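Local coordinates for B12-binding domain-containing protein (Kitasatospora setae, PDB 6WTE), which binds cobalamin and a [4Fe-4S] cluster as a radical S-adenosylmethionine methylase, TsrM, and probably transfers methyl groups by a non-radical route, at residues 409-423 and 463-477. Residues are numbered along the deposited sequence; the frame is centred on the assembly and turned at random.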
loop_
_atom_site.group_PDB
_atom_site.type_symbol
_atom_site.label_atom_id
_atom_site.label_comp_id
_atom_site.label_asym_id
_atom_site.label_seq_id
_atom_site.Cartn_x
_atom_site.Cartn_y
_atom_site.Cartn_z
ATOM N N LEU A 409 -13.963 6.811 -5.453
ATOM C CA LEU A 409 -14.772 6.539 -6.639
ATOM C C LEU A 409 -13.976 5.736 -7.657
ATOM O O LEU A 409 -12.874 6.140 -8.047
ATOM C CB LEU A 409 -15.247 7.833 -7.308
ATOM C CG LEU A 409 -16.490 8.535 -6.778
ATOM C CD1 LEU A 409 -16.616 9.908 -7.421
ATOM C CD2 LEU A 409 -17.706 7.689 -7.090
ATOM N N GLY A 410 -14.549 4.632 -8.121
ATOM C CA GLY A 410 -13.919 3.834 -9.153
ATOM C C GLY A 410 -12.852 2.904 -8.601
ATOM O O GLY A 410 -12.371 3.050 -7.478
ATOM N N LEU A 411 -12.472 1.921 -9.419
ATOM C CA LEU A 411 -11.500 0.914 -9.004
ATOM C C LEU A 411 -10.460 0.710 -10.092
ATOM O O LEU A 411 -10.803 0.301 -11.207
ATOM C CB LEU A 411 -12.186 -0.420 -8.691
ATOM C CG LEU A 411 -11.203 -1.524 -8.291
ATOM C CD1 LEU A 411 -10.500 -1.151 -6.995
ATOM C CD2 LEU A 411 -11.884 -2.872 -8.167
ATOM N N ARG A 412 -9.194 0.960 -9.766
ATOM C CA ARG A 412 -8.111 0.495 -10.629
ATOM C C ARG A 412 -8.005 -1.022 -10.528
ATOM O O ARG A 412 -7.919 -1.572 -9.424
ATOM C CB ARG A 412 -6.781 1.145 -10.233
ATOM C CG ARG A 412 -6.511 2.490 -10.886
ATOM C CD ARG A 412 -5.788 2.345 -12.221
ATOM N NE ARG A 412 -4.452 1.775 -12.050
ATOM C CZ ARG A 412 -4.039 0.639 -12.597
ATOM N NH1 ARG A 412 -4.843 -0.063 -13.391
ATOM N NH2 ARG A 412 -2.806 0.215 -12.365
ATOM N N LEU A 413 -8.016 -1.696 -11.681
ATOM C CA LEU A 413 -8.005 -3.151 -11.744
ATOM C C LEU A 413 -6.584 -3.692 -11.815
ATOM O O LEU A 413 -5.743 -3.156 -12.535
ATOM C CB LEU A 413 -8.790 -3.637 -12.962
ATOM C CG LEU A 413 -10.279 -3.284 -12.938
ATOM C CD1 LEU A 413 -10.940 -3.729 -14.215
ATOM C CD2 LEU A 413 -10.945 -3.925 -11.734
ATOM N N PHE A 414 -6.338 -4.779 -11.087
ATOM C CA PHE A 414 -5.046 -5.441 -11.038
ATOM C C PHE A 414 -5.220 -6.929 -11.306
ATOM O O PHE A 414 -6.307 -7.479 -11.095
ATOM C CB PHE A 414 -4.370 -5.204 -9.678
ATOM C CG PHE A 414 -3.869 -3.801 -9.509
ATOM C CD1 PHE A 414 -4.726 -2.792 -9.088
ATOM C CD2 PHE A 414 -2.552 -3.484 -9.796
ATOM C CE1 PHE A 414 -4.273 -1.492 -8.945
ATOM C CE2 PHE A 414 -2.093 -2.185 -9.651
ATOM C CZ PHE A 414 -2.956 -1.191 -9.227
ATOM N N PRO A 415 -4.176 -7.597 -11.812
ATOM C CA PRO A 415 -4.366 -8.960 -12.339
ATOM C C PRO A 415 -4.764 -9.983 -11.289
ATOM O O PRO A 415 -5.523 -10.908 -11.602
ATOM C CB PRO A 415 -2.998 -9.289 -12.960
ATOM C CG PRO A 415 -2.038 -8.333 -12.307
ATOM C CD PRO A 415 -2.822 -7.084 -12.094
ATOM N N TYR A 416 -4.278 -9.858 -10.058
ATOM C CA TYR A 416 -4.558 -10.884 -9.063
ATOM C C TYR A 416 -5.534 -10.359 -8.025
ATOM O O TYR A 416 -5.294 -10.444 -6.819
ATOM C CB TYR A 416 -3.256 -11.371 -8.435
ATOM C CG TYR A 416 -2.306 -11.824 -9.508
ATOM C CD1 TYR A 416 -2.585 -12.958 -10.255
ATOM C CD2 TYR A 416 -1.164 -11.092 -9.814
ATOM C CE1 TYR A 416 -1.740 -13.377 -11.265
ATOM C CE2 TYR A 416 -0.300 -11.504 -10.828
ATOM C CZ TYR A 416 -0.603 -12.646 -11.551
ATOM O OH TYR A 416 0.227 -13.077 -12.555
ATOM N N THR A 417 -6.627 -9.794 -8.508
ATOM C CA THR A 417 -7.776 -9.470 -7.694
ATOM C C THR A 417 -8.984 -10.187 -8.272
ATOM O O THR A 417 -9.055 -10.402 -9.486
ATOM C CB THR A 417 -8.051 -7.964 -7.650
ATOM O OG1 THR A 417 -8.436 -7.504 -8.954
ATOM C CG2 THR A 417 -6.813 -7.203 -7.187
ATOM N N PRO A 418 -9.928 -10.607 -7.434
ATOM C CA PRO A 418 -11.128 -11.252 -7.978
ATOM C C PRO A 418 -11.824 -10.405 -9.033
ATOM O O PRO A 418 -12.309 -10.955 -10.033
ATOM C CB PRO A 418 -11.991 -11.470 -6.727
ATOM C CG PRO A 418 -10.986 -11.615 -5.615
ATOM C CD PRO A 418 -9.885 -10.655 -5.958
ATOM N N MET A 419 -11.843 -9.077 -8.860
ATOM C CA MET A 419 -12.440 -8.194 -9.860
ATOM C C MET A 419 -11.692 -8.277 -11.183
ATOM O O MET A 419 -12.301 -8.446 -12.243
ATOM C CB MET A 419 -12.462 -6.748 -9.359
ATOM C CG MET A 419 -13.630 -6.411 -8.441
ATOM S SD MET A 419 -15.188 -6.352 -9.343
ATOM C CE MET A 419 -15.049 -4.781 -10.200
ATOM N N GLY A 420 -10.364 -8.134 -11.144
ATOM C CA GLY A 420 -9.601 -8.212 -12.380
ATOM C C GLY A 420 -9.757 -9.553 -13.073
ATOM O O GLY A 420 -9.909 -9.618 -14.293
ATOM N N ILE A 421 -9.723 -10.640 -12.297
ATOM C CA ILE A 421 -9.879 -11.981 -12.856
ATOM C C ILE A 421 -11.263 -12.139 -13.476
ATOM O O ILE A 421 -11.408 -12.611 -14.610
ATOM C CB ILE A 421 -9.627 -13.036 -11.762
ATOM C CG1 ILE A 421 -8.164 -12.998 -11.308
ATOM C CG2 ILE A 421 -10.051 -14.414 -12.230
ATOM C CD1 ILE A 421 -7.899 -13.775 -10.027
ATOM N N GLU A 422 -12.304 -11.742 -12.741
ATOM C CA GLU A 422 -13.660 -11.898 -13.257
ATOM C C GLU A 422 -13.894 -11.027 -14.484
ATOM O O GLU A 422 -14.535 -11.467 -15.451
ATOM C CB GLU A 422 -14.679 -11.574 -12.162
ATOM C CG GLU A 422 -16.112 -11.458 -12.658
ATOM C CD GLU A 422 -16.652 -12.743 -13.267
ATOM O OE1 GLU A 422 -16.104 -13.833 -12.981
ATOM O OE2 GLU A 422 -17.643 -12.662 -14.027
ATOM N N ILE A 423 -13.382 -9.795 -14.478
ATOM C CA ILE A 423 -13.576 -8.930 -15.633
ATOM C C ILE A 423 -12.806 -9.466 -16.836
ATOM O O ILE A 423 -13.292 -9.420 -17.971
ATOM C CB ILE A 423 -13.199 -7.483 -15.284
ATOM C CG1 ILE A 423 -14.279 -6.894 -14.371
ATOM C CG2 ILE A 423 -13.060 -6.649 -16.538
ATOM C CD1 ILE A 423 -13.897 -5.603 -13.705
ATOM N N PHE A 463 -3.167 -4.892 -17.700
ATOM C CA PHE A 463 -3.926 -4.005 -16.834
ATOM C C PHE A 463 -3.321 -2.611 -16.738
ATOM O O PHE A 463 -3.960 -1.712 -16.179
ATOM C CB PHE A 463 -4.057 -4.634 -15.448
ATOM C CG PHE A 463 -4.941 -5.846 -15.427
ATOM C CD1 PHE A 463 -4.442 -7.089 -15.786
ATOM C CD2 PHE A 463 -6.285 -5.740 -15.072
ATOM C CE1 PHE A 463 -5.245 -8.203 -15.783
ATOM C CE2 PHE A 463 -7.112 -6.861 -15.067
ATOM C CZ PHE A 463 -6.592 -8.096 -15.419
ATOM N N MET A 464 -2.118 -2.408 -17.276
ATOM C CA MET A 464 -1.447 -1.115 -17.236
ATOM C C MET A 464 -0.991 -0.609 -18.599
ATOM O O MET A 464 -0.815 0.607 -18.755
ATOM C CB MET A 464 -0.230 -1.190 -16.301
ATOM C CG MET A 464 0.440 0.134 -16.004
ATOM S SD MET A 464 1.531 -0.003 -14.584
ATOM C CE MET A 464 0.350 -0.270 -13.268
ATOM N N PHE A 465 -0.792 -1.487 -19.580
ATOM C CA PHE A 465 -0.269 -1.113 -20.884
ATOM C C PHE A 465 -1.155 -1.680 -21.982
ATOM O O PHE A 465 -1.707 -2.773 -21.845
ATOM C CB PHE A 465 1.155 -1.642 -21.095
ATOM C CG PHE A 465 2.138 -1.198 -20.051
ATOM C CD1 PHE A 465 2.830 -0.008 -20.199
ATOM C CD2 PHE A 465 2.398 -1.988 -18.942
ATOM C CE1 PHE A 465 3.745 0.402 -19.247
ATOM C CE2 PHE A 465 3.316 -1.585 -17.983
ATOM C CZ PHE A 465 3.992 -0.389 -18.138
ATOM N N ASP A 466 -1.268 -0.947 -23.085
ATOM C CA ASP A 466 -1.983 -1.496 -24.225
ATOM C C ASP A 466 -1.036 -2.344 -25.078
ATOM O O ASP A 466 0.127 -2.568 -24.729
ATOM C CB ASP A 466 -2.668 -0.387 -25.034
ATOM C CG ASP A 466 -1.693 0.547 -25.749
ATOM O OD1 ASP A 466 -0.473 0.280 -25.812
ATOM O OD2 ASP A 466 -2.175 1.576 -26.269
ATOM N N GLU A 467 -1.553 -2.825 -26.210
ATOM C CA GLU A 467 -0.797 -3.740 -27.059
ATOM C C GLU A 467 0.451 -3.085 -27.638
ATOM O O GLU A 467 1.420 -3.780 -27.964
ATOM C CB GLU A 467 -1.695 -4.261 -28.186
ATOM C CG GLU A 467 -2.891 -5.098 -27.724
ATOM C CD GLU A 467 -4.068 -4.265 -27.220
ATOM O OE1 GLU A 467 -3.918 -3.034 -27.047
ATOM O OE2 GLU A 467 -5.156 -4.849 -27.010
ATOM N N HIS A 468 0.455 -1.764 -27.768
ATOM C CA HIS A 468 1.595 -1.045 -28.320
ATOM C C HIS A 468 2.599 -0.622 -27.257
ATOM O O HIS A 468 3.605 0.011 -27.592
ATOM C CB HIS A 468 1.116 0.185 -29.096
ATOM C CG HIS A 468 0.172 -0.139 -30.213
ATOM N ND1 HIS A 468 -1.159 0.219 -30.189
ATOM C CD2 HIS A 468 0.365 -0.796 -31.380
ATOM C CE1 HIS A 468 -1.744 -0.197 -31.298
ATOM N NE2 HIS A 468 -0.842 -0.815 -32.038
ATOM N N GLY A 469 2.360 -0.955 -25.993
ATOM C CA GLY A 469 3.244 -0.557 -24.923
ATOM C C GLY A 469 2.943 0.794 -24.312
ATOM O O GLY A 469 3.681 1.230 -23.421
ATOM N N ASN A 470 1.890 1.471 -24.754
ATOM C CA ASN A 470 1.523 2.752 -24.173
ATOM C C ASN A 470 0.802 2.541 -22.849
ATOM O O ASN A 470 0.139 1.524 -22.640
ATOM C CB ASN A 470 0.623 3.536 -25.128
ATOM C CG ASN A 470 1.261 3.746 -26.487
ATOM O OD1 ASN A 470 0.798 3.208 -27.492
ATOM N ND2 ASN A 470 2.327 4.530 -26.523
ATOM N N PHE A 471 0.940 3.514 -21.947
ATOM C CA PHE A 471 0.209 3.453 -20.689
ATOM C C PHE A 471 -1.287 3.438 -20.950
ATOM O O PHE A 471 -1.816 4.280 -21.680
ATOM C CB PHE A 471 0.569 4.636 -19.794
ATOM C CG PHE A 471 1.815 4.421 -18.990
ATOM C CD1 PHE A 471 1.949 3.300 -18.184
ATOM C CD2 PHE A 471 2.852 5.333 -19.049
ATOM C CE1 PHE A 471 3.096 3.105 -17.436
ATOM C CE2 PHE A 471 4.003 5.138 -18.312
ATOM C CZ PHE A 471 4.124 4.024 -17.509
ATOM N N ARG A 472 -1.965 2.466 -20.345
ATOM C CA ARG A 472 -3.407 2.286 -20.494
ATOM C C ARG A 472 -3.863 1.595 -19.209
ATOM O O ARG A 472 -4.090 0.382 -19.160
ATOM C CB ARG A 472 -3.747 1.483 -21.750
ATOM C CG ARG A 472 -5.171 1.664 -22.236
ATOM C CD ARG A 472 -6.087 0.565 -21.731
ATOM N NE ARG A 472 -5.910 -0.692 -22.452
ATOM C CZ ARG A 472 -5.222 -1.728 -21.985
ATOM N NH1 ARG A 472 -4.640 -1.651 -20.805
ATOM N NH2 ARG A 472 -5.120 -2.838 -22.699
ATOM N N LEU A 473 -3.955 2.389 -18.142
ATOM C CA LEU A 473 -4.290 1.884 -16.816
ATOM C C LEU A 473 -5.779 1.575 -16.765
ATOM O O LEU A 473 -6.607 2.471 -16.964
ATOM C CB LEU A 473 -3.912 2.897 -15.741
ATOM C CG LEU A 473 -2.455 2.921 -15.270
ATOM C CD1 LEU A 473 -1.493 3.232 -16.411
ATOM C CD2 LEU A 473 -2.303 3.940 -14.146
ATOM N N VAL A 474 -6.113 0.313 -16.493
ATOM C CA VAL A 474 -7.478 -0.193 -16.611
ATOM C C VAL A 474 -8.229 0.013 -15.302
ATOM O O VAL A 474 -7.663 -0.167 -14.215
ATOM C CB VAL A 474 -7.453 -1.676 -17.014
ATOM C CG1 VAL A 474 -8.837 -2.244 -17.030
ATOM C CG2 VAL A 474 -6.811 -1.827 -18.388
ATOM N N CYS A 475 -9.516 0.377 -15.408
ATOM C CA CYS A 475 -10.378 0.647 -14.263
ATOM C C CYS A 475 -11.743 0.012 -14.469
ATOM O O CYS A 475 -12.136 -0.319 -15.590
ATOM C CB CYS A 475 -10.583 2.148 -14.042
ATOM S SG CYS A 475 -9.044 3.037 -13.759
ATOM N N TYR A 476 -12.467 -0.134 -13.361
ATOM C CA TYR A 476 -13.885 -0.459 -13.373
ATOM C C TYR A 476 -14.655 0.668 -12.701
ATOM O O TYR A 476 -14.226 1.196 -11.670
ATOM C CB TYR A 476 -14.192 -1.772 -12.642
ATOM C CG TYR A 476 -15.673 -2.093 -12.648
ATOM C CD1 TYR A 476 -16.247 -2.784 -13.705
ATOM C CD2 TYR A 476 -16.503 -1.683 -11.606
ATOM C CE1 TYR A 476 -17.594 -3.069 -13.732
ATOM C CE2 TYR A 476 -17.855 -1.960 -11.621
ATOM C CZ TYR A 476 -18.399 -2.658 -12.686
ATOM O OH TYR A 476 -19.744 -2.932 -12.704
ATOM N N PHE A 477 -15.781 1.035 -13.300
ATOM C CA PHE A 477 -16.715 1.980 -12.709
ATOM C C PHE A 477 -18.116 1.556 -13.117
ATOM O O PHE A 477 -18.380 1.370 -14.305
ATOM C CB PHE A 477 -16.418 3.409 -13.173
ATOM C CG PHE A 477 -17.136 4.464 -12.392
ATOM C CD1 PHE A 477 -17.026 4.520 -11.008
ATOM C CD2 PHE A 477 -17.915 5.408 -13.039
ATOM C CE1 PHE A 477 -17.686 5.495 -10.283
ATOM C CE2 PHE A 477 -18.581 6.389 -12.317
ATOM C CZ PHE A 477 -18.464 6.433 -10.942
HETATM O O HOH W 1 -2.972 -2.489 -13.108
#
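Leu411 and Tyr476 form an antiparallel hydrogen-bonded pair, Leu411 N to Tyr476 O at 2.9 Å and Tyr476 N to Leu411 O at 2.8 Å, joining strand 475-476 to strand 404-412 of the radical SAM core; one residue past the strand, Leu413 N gives a further backbone bond to Val474 O at 3.0 Å. That carbonyl takes a second donor, Arg412 NH1, 2.9 Å from Val474 O, which lies in the guanidinium plane. Bends at chi2 (-89°) and chi3 (-64°) carry the arginine across its non-hydrogen-bonded partner Cys475, CD passing SG. Leu473 CG lies over the centre of one guanidinium face, and Phe414 CE1 over the opposite face, toward its rim. A water bridges Arg412 NH2 to Leu413 O, and Asp72 of the B12-binding domain pairs with NE. Replacing Arg412 by an alanine would probably leave Asp72 without its charge partner and Val474 O with one donor fewer. Phe463 packs against the 413-415 loop that leads into helix 418-427: Pro415 CA sits over its ring face, a CH-pi contact 3.9 Å from the centroid, and Gly420 O meets its edge. On the sheet face bearing Tyr476, Met419 CE rests over the ring, 3.7 Å from Tyr476 CG. Since Phe414 also touches cobalamin, the buried arginine, salt-bridged to Asp72, probably helps hold segment 463-477 and the B12-binding domain together beside the cofactor pocket.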